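PDB 6XJ9: agarase from Pseudoalteromonas fuliginea, which probably hydrolyses the beta-1,4 linkages of agarose, as a member of glycoside hydrolase family 50. Local coordinates for residues D88-F93 with T130-L135; L301-D306 with W428-L433; V420-M425 with Q445-F450. All coordinates share one frame; numbering follows the deposited sequence.

Contact 1. Residues D88-F93 with T130-L135; sequences DFNLAF and TYYAKL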
# COMPACT_ATOMS: atom_id res chain seq x y z
N ASP A 88 -28.14 -26.40 7.81
CA ASP A 88 -27.88 -25.00 8.11
C ASP A 88 -26.47 -24.85 8.69
O ASP A 88 -26.28 -24.29 9.77
CB ASP A 88 -28.98 -24.43 9.01
CG ASP A 88 -28.83 -22.94 9.27
OD1 ASP A 88 -28.29 -22.25 8.39
OD2 ASP A 88 -29.22 -22.50 10.37
N PHE A 89 -25.48 -25.37 7.96
CA PHE A 89 -24.15 -25.50 8.53
C PHE A 89 -23.09 -25.03 7.53
O PHE A 89 -23.38 -24.88 6.35
CB PHE A 89 -23.90 -26.94 8.99
CG PHE A 89 -23.79 -27.97 7.89
CD1 PHE A 89 -24.91 -28.43 7.22
CD2 PHE A 89 -22.56 -28.52 7.57
CE1 PHE A 89 -24.79 -29.38 6.21
CE2 PHE A 89 -22.44 -29.48 6.57
CZ PHE A 89 -23.56 -29.91 5.89
N ASN A 90 -21.86 -24.84 8.04
CA ASN A 90 -20.73 -24.44 7.21
C ASN A 90 -19.51 -25.29 7.55
O ASN A 90 -19.41 -25.88 8.63
CB ASN A 90 -20.43 -22.94 7.35
CG ASN A 90 -20.03 -22.54 8.75
OD1 ASN A 90 -18.87 -22.66 9.13
ND2 ASN A 90 -20.99 -22.05 9.53
N LEU A 91 -18.58 -25.32 6.59
CA LEU A 91 -17.30 -25.98 6.72
C LEU A 91 -16.24 -24.89 6.91
O LEU A 91 -16.14 -23.96 6.11
CB LEU A 91 -17.07 -26.76 5.42
CG LEU A 91 -15.67 -27.33 5.20
CD1 LEU A 91 -15.32 -28.36 6.26
CD2 LEU A 91 -15.56 -27.94 3.81
N ALA A 92 -15.45 -25.01 7.99
CA ALA A 92 -14.60 -23.92 8.42
C ALA A 92 -13.15 -24.39 8.54
O ALA A 92 -12.89 -25.48 9.04
CB ALA A 92 -15.10 -23.39 9.74
N PHE A 93 -12.23 -23.54 8.07
CA PHE A 93 -10.80 -23.81 8.15
C PHE A 93 -10.12 -22.70 8.94
O PHE A 93 -10.31 -21.52 8.67
CB PHE A 93 -10.19 -23.87 6.74
CG PHE A 93 -10.77 -24.91 5.81
CD1 PHE A 93 -12.01 -24.72 5.22
CD2 PHE A 93 -10.07 -26.07 5.51
CE1 PHE A 93 -12.54 -25.67 4.35
CE2 PHE A 93 -10.60 -27.02 4.65
CZ PHE A 93 -11.83 -26.82 4.07
N THR A 130 -10.41 -17.48 10.44
CA THR A 130 -11.35 -18.51 10.04
C THR A 130 -11.92 -18.17 8.67
O THR A 130 -12.36 -17.05 8.42
CB THR A 130 -12.38 -18.82 11.14
OG1 THR A 130 -11.67 -19.44 12.21
CG2 THR A 130 -13.46 -19.78 10.68
N TYR A 131 -11.89 -19.18 7.79
CA TYR A 131 -12.42 -19.12 6.44
C TYR A 131 -13.53 -20.17 6.34
O TYR A 131 -13.31 -21.33 6.68
CB TYR A 131 -11.31 -19.38 5.43
CG TYR A 131 -10.18 -18.39 5.57
CD1 TYR A 131 -9.20 -18.56 6.55
CD2 TYR A 131 -10.12 -17.26 4.77
CE1 TYR A 131 -8.18 -17.63 6.71
CE2 TYR A 131 -9.11 -16.33 4.92
CZ TYR A 131 -8.13 -16.51 5.89
OH TYR A 131 -7.15 -15.58 6.01
N TYR A 132 -14.72 -19.74 5.92
CA TYR A 132 -15.84 -20.66 5.96
C TYR A 132 -16.57 -20.70 4.62
O TYR A 132 -16.53 -19.74 3.84
CB TYR A 132 -16.75 -20.33 7.15
CG TYR A 132 -17.48 -19.03 7.00
CD1 TYR A 132 -18.63 -18.94 6.21
CD2 TYR A 132 -17.03 -17.88 7.63
CE1 TYR A 132 -19.31 -17.74 6.05
CE2 TYR A 132 -17.71 -16.67 7.48
CZ TYR A 132 -18.85 -16.61 6.69
OH TYR A 132 -19.53 -15.43 6.54
N ALA A 133 -17.22 -21.83 4.36
CA ALA A 133 -18.05 -22.03 3.19
C ALA A 133 -19.35 -22.69 3.64
O ALA A 133 -19.32 -23.80 4.18
CB ALA A 133 -17.30 -22.89 2.21
N LYS A 134 -20.48 -22.00 3.46
CA LYS A 134 -21.79 -22.52 3.82
C LYS A 134 -22.11 -23.68 2.88
O LYS A 134 -22.00 -23.55 1.67
CB LYS A 134 -22.88 -21.45 3.66
CG LYS A 134 -22.91 -20.35 4.72
CD LYS A 134 -23.85 -19.21 4.35
CE LYS A 134 -23.47 -18.49 3.08
NZ LYS A 134 -23.85 -17.06 3.09
N LEU A 135 -22.51 -24.82 3.46
CA LEU A 135 -22.79 -26.00 2.66
C LEU A 135 -24.30 -26.20 2.53
O LEU A 135 -24.75 -26.88 1.62
CB LEU A 135 -22.08 -27.22 3.26
CG LEU A 135 -20.56 -27.21 3.10
CD1 LEU A 135 -19.92 -28.48 3.64
CD2 LEU A 135 -20.18 -26.99 1.64

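Contact 2. Residues L301-D306 with W428-L433; sequences LATGID and WGFSSL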
# COMPACT_ATOMS: atom_id res chain seq x y z
N LEU A 301 5.82 -1.15 -26.34
CA LEU A 301 5.12 -2.24 -25.68
C LEU A 301 3.73 -1.73 -25.31
O LEU A 301 3.58 -0.55 -24.97
CB LEU A 301 5.90 -2.63 -24.42
CG LEU A 301 7.33 -3.14 -24.62
CD1 LEU A 301 8.03 -3.26 -23.28
CD2 LEU A 301 7.36 -4.47 -25.35
N ALA A 302 2.72 -2.60 -25.37
CA ALA A 302 1.35 -2.18 -25.14
C ALA A 302 0.95 -2.42 -23.69
O ALA A 302 0.78 -3.57 -23.27
CB ALA A 302 0.40 -2.90 -26.08
N THR A 303 0.76 -1.32 -22.95
CA THR A 303 0.19 -1.37 -21.61
C THR A 303 -1.05 -0.48 -21.60
O THR A 303 -1.15 0.47 -22.38
CB THR A 303 1.20 -0.97 -20.53
OG1 THR A 303 1.55 0.40 -20.74
CG2 THR A 303 2.45 -1.83 -20.54
N GLY A 304 -2.01 -0.82 -20.74
CA GLY A 304 -3.27 -0.10 -20.74
C GLY A 304 -4.38 -0.95 -20.15
O GLY A 304 -4.12 -2.01 -19.58
N ILE A 305 -5.62 -0.49 -20.35
CA ILE A 305 -6.78 -0.92 -19.60
C ILE A 305 -7.93 -1.12 -20.59
O ILE A 305 -8.12 -0.31 -21.50
CB ILE A 305 -7.12 0.15 -18.53
CG1 ILE A 305 -6.05 0.23 -17.44
CG2 ILE A 305 -8.50 -0.08 -17.96
CD1 ILE A 305 -6.13 1.48 -16.57
N ASP A 306 -8.73 -2.16 -20.35
CA ASP A 306 -9.84 -2.46 -21.23
C ASP A 306 -11.11 -1.78 -20.74
O ASP A 306 -11.20 -1.38 -19.58
CB ASP A 306 -10.10 -3.97 -21.30
CG ASP A 306 -8.92 -4.82 -21.73
OD1 ASP A 306 -8.27 -4.47 -22.75
OD2 ASP A 306 -8.68 -5.86 -21.06
N TRP A 428 -0.21 7.94 -15.81
CA TRP A 428 0.04 6.64 -15.23
C TRP A 428 1.06 5.87 -16.06
O TRP A 428 1.52 4.81 -15.64
CB TRP A 428 -1.27 5.84 -15.08
CG TRP A 428 -2.29 6.53 -14.23
CD1 TRP A 428 -2.08 7.55 -13.34
CD2 TRP A 428 -3.70 6.24 -14.17
NE1 TRP A 428 -3.26 7.95 -12.78
CE2 TRP A 428 -4.27 7.15 -13.25
CE3 TRP A 428 -4.53 5.31 -14.80
CZ2 TRP A 428 -5.63 7.13 -12.93
CZ3 TRP A 428 -5.87 5.30 -14.50
CH2 TRP A 428 -6.41 6.20 -13.58
N GLY A 429 1.41 6.42 -17.24
CA GLY A 429 2.46 5.86 -18.07
C GLY A 429 1.96 4.79 -19.06
O GLY A 429 2.76 4.17 -19.75
N PHE A 430 0.64 4.58 -19.14
CA PHE A 430 0.15 3.53 -20.02
C PHE A 430 0.37 3.92 -21.48
O PHE A 430 0.08 5.05 -21.89
CB PHE A 430 -1.32 3.20 -19.72
CG PHE A 430 -1.57 2.37 -18.49
CD1 PHE A 430 -1.04 1.10 -18.36
CD2 PHE A 430 -2.35 2.86 -17.45
CE1 PHE A 430 -1.29 0.32 -17.24
CE2 PHE A 430 -2.59 2.09 -16.32
CZ PHE A 430 -2.06 0.82 -16.22
N SER A 431 0.82 2.95 -22.28
CA SER A 431 1.16 3.18 -23.68
C SER A 431 -0.07 3.23 -24.58
O SER A 431 0.06 3.65 -25.73
CB SER A 431 2.12 2.14 -24.18
OG SER A 431 1.45 0.88 -24.28
N SER A 432 -1.22 2.75 -24.09
CA SER A 432 -2.39 2.55 -24.94
C SER A 432 -3.68 2.62 -24.14
O SER A 432 -3.66 2.51 -22.91
CB SER A 432 -2.29 1.22 -25.67
OG SER A 432 -2.42 0.12 -24.77
N LEU A 433 -4.80 2.81 -24.85
CA LEU A 433 -6.13 2.45 -24.38
C LEU A 433 -6.39 1.03 -24.87
O LEU A 433 -6.12 0.72 -26.03
CB LEU A 433 -7.18 3.38 -25.02
CG LEU A 433 -7.05 4.88 -24.74
CD1 LEU A 433 -8.04 5.66 -25.61
CD2 LEU A 433 -7.33 5.18 -23.26
O HOH W 1 -5.55 2.35 -21.07

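Contact 3. Residues V420-M425 with Q445-F450; sequences VTLDRM and QKVPYF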
# COMPACT_ATOMS: atom_id res chain seq x y z
N VAL A 420 -10.00 13.64 -19.13
CA VAL A 420 -9.31 13.26 -17.92
C VAL A 420 -8.77 11.84 -18.09
O VAL A 420 -7.64 11.52 -17.67
CB VAL A 420 -10.22 13.45 -16.69
CG1 VAL A 420 -9.75 12.67 -15.47
CG2 VAL A 420 -10.38 14.93 -16.35
N THR A 421 -9.55 10.99 -18.76
CA THR A 421 -9.12 9.63 -19.06
C THR A 421 -7.79 9.61 -19.83
O THR A 421 -6.86 8.92 -19.43
CB THR A 421 -10.22 8.81 -19.73
OG1 THR A 421 -11.31 8.71 -18.81
CG2 THR A 421 -9.76 7.41 -20.11
N LEU A 422 -7.71 10.36 -20.95
CA LEU A 422 -6.49 10.42 -21.74
C LEU A 422 -5.31 10.88 -20.89
O LEU A 422 -4.25 10.27 -20.91
CB LEU A 422 -6.69 11.33 -22.96
CG LEU A 422 -7.66 10.81 -24.01
CD1 LEU A 422 -8.03 11.89 -25.02
CD2 LEU A 422 -7.11 9.57 -24.72
N ASP A 423 -5.53 11.95 -20.11
CA ASP A 423 -4.50 12.49 -19.23
C ASP A 423 -4.07 11.46 -18.19
O ASP A 423 -2.88 11.34 -17.88
CB ASP A 423 -4.90 13.84 -18.65
CG ASP A 423 -4.91 14.95 -19.69
OD1 ASP A 423 -4.63 14.66 -20.86
OD2 ASP A 423 -5.20 16.10 -19.31
N ARG A 424 -5.04 10.73 -17.62
CA ARG A 424 -4.73 9.69 -16.64
C ARG A 424 -3.79 8.66 -17.25
O ARG A 424 -2.80 8.29 -16.64
CB ARG A 424 -5.99 9.00 -16.12
CG ARG A 424 -6.69 9.75 -15.00
CD ARG A 424 -8.14 9.31 -14.83
NE ARG A 424 -8.73 9.77 -13.58
CZ ARG A 424 -9.97 9.46 -13.19
NH1 ARG A 424 -10.73 8.70 -13.95
NH2 ARG A 424 -10.43 9.92 -12.04
N MET A 425 -4.12 8.19 -18.47
CA MET A 425 -3.29 7.21 -19.12
C MET A 425 -1.88 7.76 -19.34
O MET A 425 -0.90 7.05 -19.11
CB MET A 425 -3.89 6.74 -20.45
CG MET A 425 -5.27 6.11 -20.30
SD MET A 425 -5.29 4.86 -18.99
CE MET A 425 -7.03 4.90 -18.54
N GLN A 445 -5.55 12.19 -30.58
CA GLN A 445 -4.21 12.21 -31.13
C GLN A 445 -3.22 12.36 -29.99
O GLN A 445 -2.23 13.08 -30.11
CB GLN A 445 -4.08 13.33 -32.18
CG GLN A 445 -4.75 13.00 -33.51
CD GLN A 445 -4.65 14.13 -34.52
OE1 GLN A 445 -3.57 14.52 -34.95
NE2 GLN A 445 -5.80 14.65 -34.92
N LYS A 446 -3.46 11.62 -28.89
CA LYS A 446 -2.68 11.73 -27.67
C LYS A 446 -2.31 10.36 -27.11
O LYS A 446 -1.22 10.21 -26.57
CB LYS A 446 -3.46 12.50 -26.59
CG LYS A 446 -3.32 14.01 -26.62
CD LYS A 446 -4.47 14.73 -25.93
CE LYS A 446 -4.72 14.28 -24.50
NZ LYS A 446 -3.99 15.12 -23.52
N VAL A 447 -3.23 9.39 -27.18
CA VAL A 447 -2.96 8.05 -26.66
C VAL A 447 -3.39 7.03 -27.70
O VAL A 447 -4.56 7.02 -28.09
CB VAL A 447 -3.66 7.78 -25.31
CG1 VAL A 447 -3.31 6.41 -24.75
CG2 VAL A 447 -3.38 8.86 -24.27
N PRO A 448 -2.48 6.12 -28.14
CA PRO A 448 -2.83 5.06 -29.09
C PRO A 448 -3.87 4.14 -28.47
O PRO A 448 -4.01 4.10 -27.24
CB PRO A 448 -1.51 4.28 -29.29
CG PRO A 448 -0.43 5.24 -28.83
CD PRO A 448 -1.07 6.06 -27.73
N TYR A 449 -4.61 3.43 -29.32
CA TYR A 449 -5.77 2.67 -28.87
C TYR A 449 -5.89 1.39 -29.69
O TYR A 449 -5.37 1.30 -30.80
CB TYR A 449 -7.04 3.52 -28.93
CG TYR A 449 -7.48 3.90 -30.32
CD1 TYR A 449 -7.02 5.07 -30.91
CD2 TYR A 449 -8.33 3.09 -31.06
CE1 TYR A 449 -7.42 5.43 -32.19
CE2 TYR A 449 -8.72 3.43 -32.35
CZ TYR A 449 -8.27 4.60 -32.92
OH TYR A 449 -8.65 4.97 -34.18
N PHE A 450 -6.55 0.38 -29.11
CA PHE A 450 -6.84 -0.88 -29.77
C PHE A 450 -8.30 -0.83 -30.19
O PHE A 450 -9.13 -0.35 -29.42
CB PHE A 450 -6.52 -2.03 -28.81
CG PHE A 450 -5.03 -2.26 -28.63
CD1 PHE A 450 -4.24 -1.36 -27.93
CD2 PHE A 450 -4.41 -3.34 -29.24
CE1 PHE A 450 -2.87 -1.56 -27.80
CE2 PHE A 450 -3.04 -3.54 -29.11
CZ PHE A 450 -2.28 -2.65 -28.38

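Contact 1. Residues D88-F93 with T130-L135
Residues Phe89 to Phe93 run antiparallel to Thr130 to Lys134, with the strand axes 4.5 Å apart at their closest and 153° between their directions, the usual twist of neighbouring strands. They form an antiparallel pair inside a sheet of the agarase CBM-like domain, consistent with the beta-sandwich usual for such modules; strand 199-210 bonds to the far edge of the first strand and strand 169-174 to that of the second. Leu91 with Ala133 and Phe93 with Tyr131 are hydrogen-bonded pairs, each joined by two N-H...O bonds. A fifth bond, from Leu135 N to Phe89 O at 3.0 Å, carries the pairing just past the end of the second strand.

Leu135 does most of the apolar work. Its CB lies over one face of the Phe89 ring, and Leu135 CD1 sits 4.0 Å from Phe89 CE2 and 3.8 Å from Leu91 CB, filling the angle between ring and aliphatic chain. Leu91, Phe93, Tyr131 and Ala133 share one face of the sheet; the opposite face, with Asn90, Ala92, Tyr132 and Lys134, is more polar. The CG of Asn90 stands between its backbone N and carbonyl carbon (chi1 62°), and this brings Asn90 OD1 to 3.7 Å from Tyr132 CB, with amide and ring planes 55° apart. Bonds from OD1 to Arg209 and from ND2 to Asn211 fix the rotation of that amide. Tyr132 leads away to stack on Trp164, and Lys134 reaches out to a salt bridge with Asp139. Ala92 CB meets the methyl CG2 of Thr130 at 4.1 Å. Phe93 and Tyr131 mirror one another: Tyr131 O lies in the plane of the Phe93 ring, at its edge, 3.9 Å from Phe93 CD1, while Phe93 O lies likewise 3.8 Å from Tyr131 CD1.

Contact 2. Residues L301-D306 with W428-L433
Phe430 lies along the backbone of Thr303 and Gly304, and its side chain can be followed outward. Its CB rests near the carbonyl oxygen of Thr303; Phe430 CG sits 3.7 Å from Gly304 CA; Phe430 CD1 comes to 3.2 Å from Gly304 N, with Thr303 CB at the ring edge. Farther out, Phe430 CE2 is 3.6 Å from Ile305 CD1, CZ touches the same methyl, and Ile305 CG1 lies over one ring face. Phe736 adds an edge-to-face stack. Gly304 suits this place, since a CB there would run into Ser432 O and its backbone angles call for glycine.

Beside the ring, two serines supply the polar contacts. The first torsion of Ser431 (chi1 70°) turns OG toward the backbone between Leu301 and Thr303, where Ser431 OG donates to a lone pair of Leu301 O at 2.7 Å and receives Thr303 N at 2.7 Å, almost straight at 168°. Ser432 OG approaches Thr303 O from above the carbonyl plane, at 2.7 Å, and also bonds His713. Ser431 N donates to Thr303 OG1, which also hydrogen-bonds Asn755. One water links Ile305 N to Ser432 O. Strand 299-305, beside parallel strand 709-714 and consistent with a (beta/alpha)8 barrel, is thus joined to the segment round the Schellman motif at Gly429 largely through hydroxyls and water, which satisfy buried backbone groups where these two segments do not pair as strands.

Contact 3. Residues V420-M425 with Q445-F450
Leu422 of helix 413-428 packs against Val447, and this is the tight, buried half of the contact. The two side chains slide past each other in opposite directions, bringing Leu422 CD2 to 3.8 Å from Val447 CG2. The same CG2 methyl of Val447 lies 3.7 Å from Leu422 O, so it covers helix backbone as well as side chain. Met425 adds a looser touch one turn on, its CB 4.4 Å from Val447 CG1, before its thioether end turns away toward Ile305.

The partly exposed side is built differently. Lys446 leaves the loop beside Leu422, with its CE 3.9 Å from Leu422 CB, and bends at its third and fourth torsions (chi3 54°, chi4 93°). The bends carry the ammonium round to the helix, where Lys446 NZ forms a salt bridge of 2.8 Å with Asp423 OD1, met nearly along the C-O axis. NZ also bonds the carbonyl of Ser257, so the ammonium joins two chain regions on the partly exposed side. A methionine in its place would probably leave Asp423 without this counter-charge and Ser257 O without this donor.

Asn444 OD1 accepts from the N-H groups of both Lys446 and Val447, holding the turn that precedes strand 449-453. A helix packed on the loop that returns the chain to a parallel strand is consistent with the (beta/alpha)8 barrel expected of a family 50 catalytic domain.

Contact 1 stands apart in the CBM-like domain, its centre about 41 Å from that of contact 2, whereas contacts 2 and 3 are neighbours, about 8 Å between centres, their segments crossing along the chain. Helix 413-428 serves both: contact 3 uses its body, contact 2 the residues at and after its end. They meet where Leu433 N lies 2.8 Å from Pro448 O, a probable hydrogen bond beside strand 449-453. Contacts 1 and 2 are almost wholly buried, yet one relies on regular antiparallel bonds and the other on serine hydroxyls and a water: hydroxyls can take over where backbones do not pair. Contact 3 grades from an apolar interior to a charged, partly exposed margin.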